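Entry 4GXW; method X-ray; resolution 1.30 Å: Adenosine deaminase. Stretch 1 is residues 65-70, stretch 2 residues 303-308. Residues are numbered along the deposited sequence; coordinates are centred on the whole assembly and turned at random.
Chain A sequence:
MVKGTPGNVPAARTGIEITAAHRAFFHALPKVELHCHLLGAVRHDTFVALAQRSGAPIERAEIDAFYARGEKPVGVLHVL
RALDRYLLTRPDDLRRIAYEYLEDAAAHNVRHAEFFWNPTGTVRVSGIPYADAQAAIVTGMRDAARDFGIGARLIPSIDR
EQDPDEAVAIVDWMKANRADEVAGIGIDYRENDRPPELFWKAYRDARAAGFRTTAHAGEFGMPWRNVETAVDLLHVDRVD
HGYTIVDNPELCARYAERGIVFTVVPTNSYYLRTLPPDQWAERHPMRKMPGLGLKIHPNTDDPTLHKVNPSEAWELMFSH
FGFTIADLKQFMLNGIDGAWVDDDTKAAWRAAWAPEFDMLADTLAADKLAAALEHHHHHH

Stretch 1 65-70: AFYARG
Stretch 2, residues 303-308: PTLHKV

No direct hydrogen bond crosses this contact; its most distinctive element is instead a cation-on-ring stack, the guanidinium of R69 lying flat on the imidazole of H306. The group centres are 3.9 Å apart and the planes are inclined by 18°, close enough to coplanar that the two π systems meet face to face, with R69 NH1 3.5 Å from H306 CD2. The arginine reaches this position with chi1 t (-177°), chi2 p (65°), chi3 t (170°) and chi4 at -179°; the single bend at chi2 turns an otherwise extended chain. H306 has chi1 m (-76°) and chi2 -162°. Its CA-to-CB bond points away from the other stretch, whereas that of R69 points toward it, so the arginine supplies the reach.

The backbones that carry these groups belong to one chain, and touching residues are at least 236 positions apart in sequence. Stretch 1 enters as the last part of a helix, with A65 at phi/psi -73/-31 and F66 at -61/-42. Y67 follows at -98/-1, after which A68 (-75/129), R69 (-120/97) and G70 (-92/-172) are extended. Stretch 2 is a weakly bonded helix over about 303-306: P303 -58/-41, T304 -81/-25, L305 -88/-32, H306 -84/-8. K307 then adopts positive phi (57/49), the first residue to leave helical values, and V308 is extended at -140/125. A backbone hydrogen bond from V308 N to P303 O, 3.0 Å, closes this turn. Register is set by Y67 CA to L305 CA at 5.6 Å and R69 CA to H306 CA at 6.3 Å, so both chain directions advance together across the contact.

The apolar part centres on Y67, chi1 m (-84°) and chi2 81°. L305, chi1 m (-60°) and chi2 t (179°), places CD2 over one face of the tyrosine ring, 3.8 Å from its centroid and 13° off the normal, which is the geometry of a CH-π contact. Both CA-to-CB bonds run sideways, yet both side-chain ends come nearer to the opposing stretch. T304, chi1 p (58°), approaches the same ring obliquely, its O 3.8 Å from Y67 CD2.

K307 extends toward stretch 1 with chi1 m (-60°) and chi2 to chi4 all t (179°, -177°, 173°). K307 CE lies 3.2 Å from Y67 O and 3.6 Å from R69 CB, so the end of the lysine's aliphatic chain sits beside the Y67 carbonyl and against R69 CB. K307 NZ comes within 3.4 Å of R69 N, but both are donors, so this proximity is not a hydrogen bond.

The polar links across the contact run through water. Water 2 accepts from R69 NE at 2.7 Å and donates to H306 O at 2.8 Å, tying the stacked pair together a second time. Water 1 lies 3.1 Å from A68 O and 2.7 Å from L305 O, placed to donate to either carbonyl; it has more acceptors in reach than protons, so the two bonds need not exist together. Altogether 412 Å² is buried, summed over both sides, with R69 contributing the largest single share, 108 Å².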

# COMPACT_ATOMS: atom_id res chain seq x y z
N ALA A 65 -9.24 -20.40 3.71
CA ALA A 65 -8.32 -20.50 2.59
C ALA A 65 -8.07 -19.09 2.07
O ALA A 65 -7.00 -18.78 1.56
CB ALA A 65 -8.89 -21.39 1.50
N PHE A 66 -9.09 -18.24 2.21
CA PHE A 66 -8.99 -16.82 1.88
C PHE A 66 -7.92 -16.13 2.73
O PHE A 66 -7.15 -15.32 2.22
CB PHE A 66 -10.34 -16.12 2.09
CG PHE A 66 -11.29 -16.25 0.93
CD1 PHE A 66 -10.83 -16.60 -0.33
CD2 PHE A 66 -12.65 -16.00 1.10
CE1 PHE A 66 -11.71 -16.71 -1.40
CE2 PHE A 66 -13.53 -16.11 0.03
CZ PHE A 66 -13.06 -16.47 -1.22
N TYR A 67 -7.87 -16.47 4.01
CA TYR A 67 -6.95 -15.83 4.96
C TYR A 67 -5.67 -16.62 5.23
O TYR A 67 -4.81 -16.17 5.98
CB TYR A 67 -7.66 -15.50 6.28
CG TYR A 67 -8.41 -14.18 6.23
CD1 TYR A 67 -9.67 -14.11 5.66
CD2 TYR A 67 -7.85 -13.02 6.74
CE1 TYR A 67 -10.36 -12.91 5.61
CE2 TYR A 67 -8.53 -11.81 6.70
CZ TYR A 67 -9.79 -11.76 6.12
OH TYR A 67 -10.48 -10.58 6.06
N ALA A 68 -5.55 -17.80 4.61
CA ALA A 68 -4.32 -18.58 4.72
C ALA A 68 -3.22 -17.96 3.88
O ALA A 68 -3.41 -17.68 2.69
CB ALA A 68 -4.57 -20.02 4.30
N ARG A 69 -2.06 -17.76 4.49
CA ARG A 69 -0.92 -17.15 3.82
C ARG A 69 0.27 -18.11 3.84
O ARG A 69 1.01 -18.19 4.82
CB ARG A 69 -0.56 -15.83 4.51
CG ARG A 69 0.57 -15.05 3.86
CD ARG A 69 0.19 -14.59 2.46
NE ARG A 69 1.18 -13.66 1.93
CZ ARG A 69 1.10 -13.07 0.75
NH1 ARG A 69 0.06 -13.31 -0.05
NH2 ARG A 69 2.05 -12.23 0.36
N GLY A 70 0.44 -18.84 2.73
CA GLY A 70 1.41 -19.92 2.65
C GLY A 70 2.78 -19.52 2.13
O GLY A 70 3.06 -18.34 1.93
N PRO A 303 -2.68 -5.76 4.31
CA PRO A 303 -2.14 -6.13 5.62
C PRO A 303 -2.80 -7.35 6.25
O PRO A 303 -2.10 -8.18 6.83
CB PRO A 303 -2.37 -4.87 6.48
CG PRO A 303 -3.40 -4.09 5.72
CD PRO A 303 -3.13 -4.36 4.29
N THR A 304 -4.12 -7.49 6.15
CA THR A 304 -4.75 -8.62 6.83
C THR A 304 -4.64 -9.92 6.04
O THR A 304 -4.69 -11.00 6.62
CB THR A 304 -6.21 -8.34 7.18
OG1 THR A 304 -6.93 -8.05 5.98
CG2 THR A 304 -6.31 -7.18 8.17
N LEU A 305 -4.50 -9.81 4.73
CA LEU A 305 -4.37 -11.00 3.88
C LEU A 305 -2.92 -11.46 3.75
O LEU A 305 -2.65 -12.65 3.62
CB LEU A 305 -4.96 -10.73 2.50
CG LEU A 305 -6.45 -10.36 2.49
CD1 LEU A 305 -6.95 -10.09 1.09
CD2 LEU A 305 -7.29 -11.45 3.15
N HIS A 306 -1.99 -10.51 3.79
CA HIS A 306 -0.56 -10.83 3.78
C HIS A 306 -0.04 -11.14 5.18
O HIS A 306 1.11 -11.55 5.34
CB HIS A 306 0.26 -9.65 3.23
CG HIS A 306 0.20 -9.50 1.74
ND1 HIS A 306 1.12 -8.75 1.04
CD2 HIS A 306 -0.67 -9.98 0.82
CE1 HIS A 306 0.82 -8.78 -0.24
NE2 HIS A 306 -0.26 -9.52 -0.41
N LYS A 307 -0.88 -10.92 6.19
CA LYS A 307 -0.48 -11.10 7.59
C LYS A 307 0.73 -10.24 7.94
O LYS A 307 1.70 -10.72 8.54
CB LYS A 307 -0.19 -12.57 7.92
CG LYS A 307 -1.36 -13.51 7.69
CD LYS A 307 -0.97 -14.95 8.02
CE LYS A 307 -2.10 -15.93 7.73
NZ LYS A 307 -1.69 -17.35 7.89
N VAL A 308 0.67 -8.96 7.58
CA VAL A 308 1.74 -8.03 7.88
C VAL A 308 1.16 -6.68 8.30
O VAL A 308 0.34 -6.10 7.58
CB VAL A 308 2.74 -7.90 6.68
CG1 VAL A 308 2.04 -7.36 5.42
CG2 VAL A 308 3.96 -7.07 7.05
O HOH W 1 -3.83 -14.67 2.25
O HOH W 2 3.03 -12.26 3.38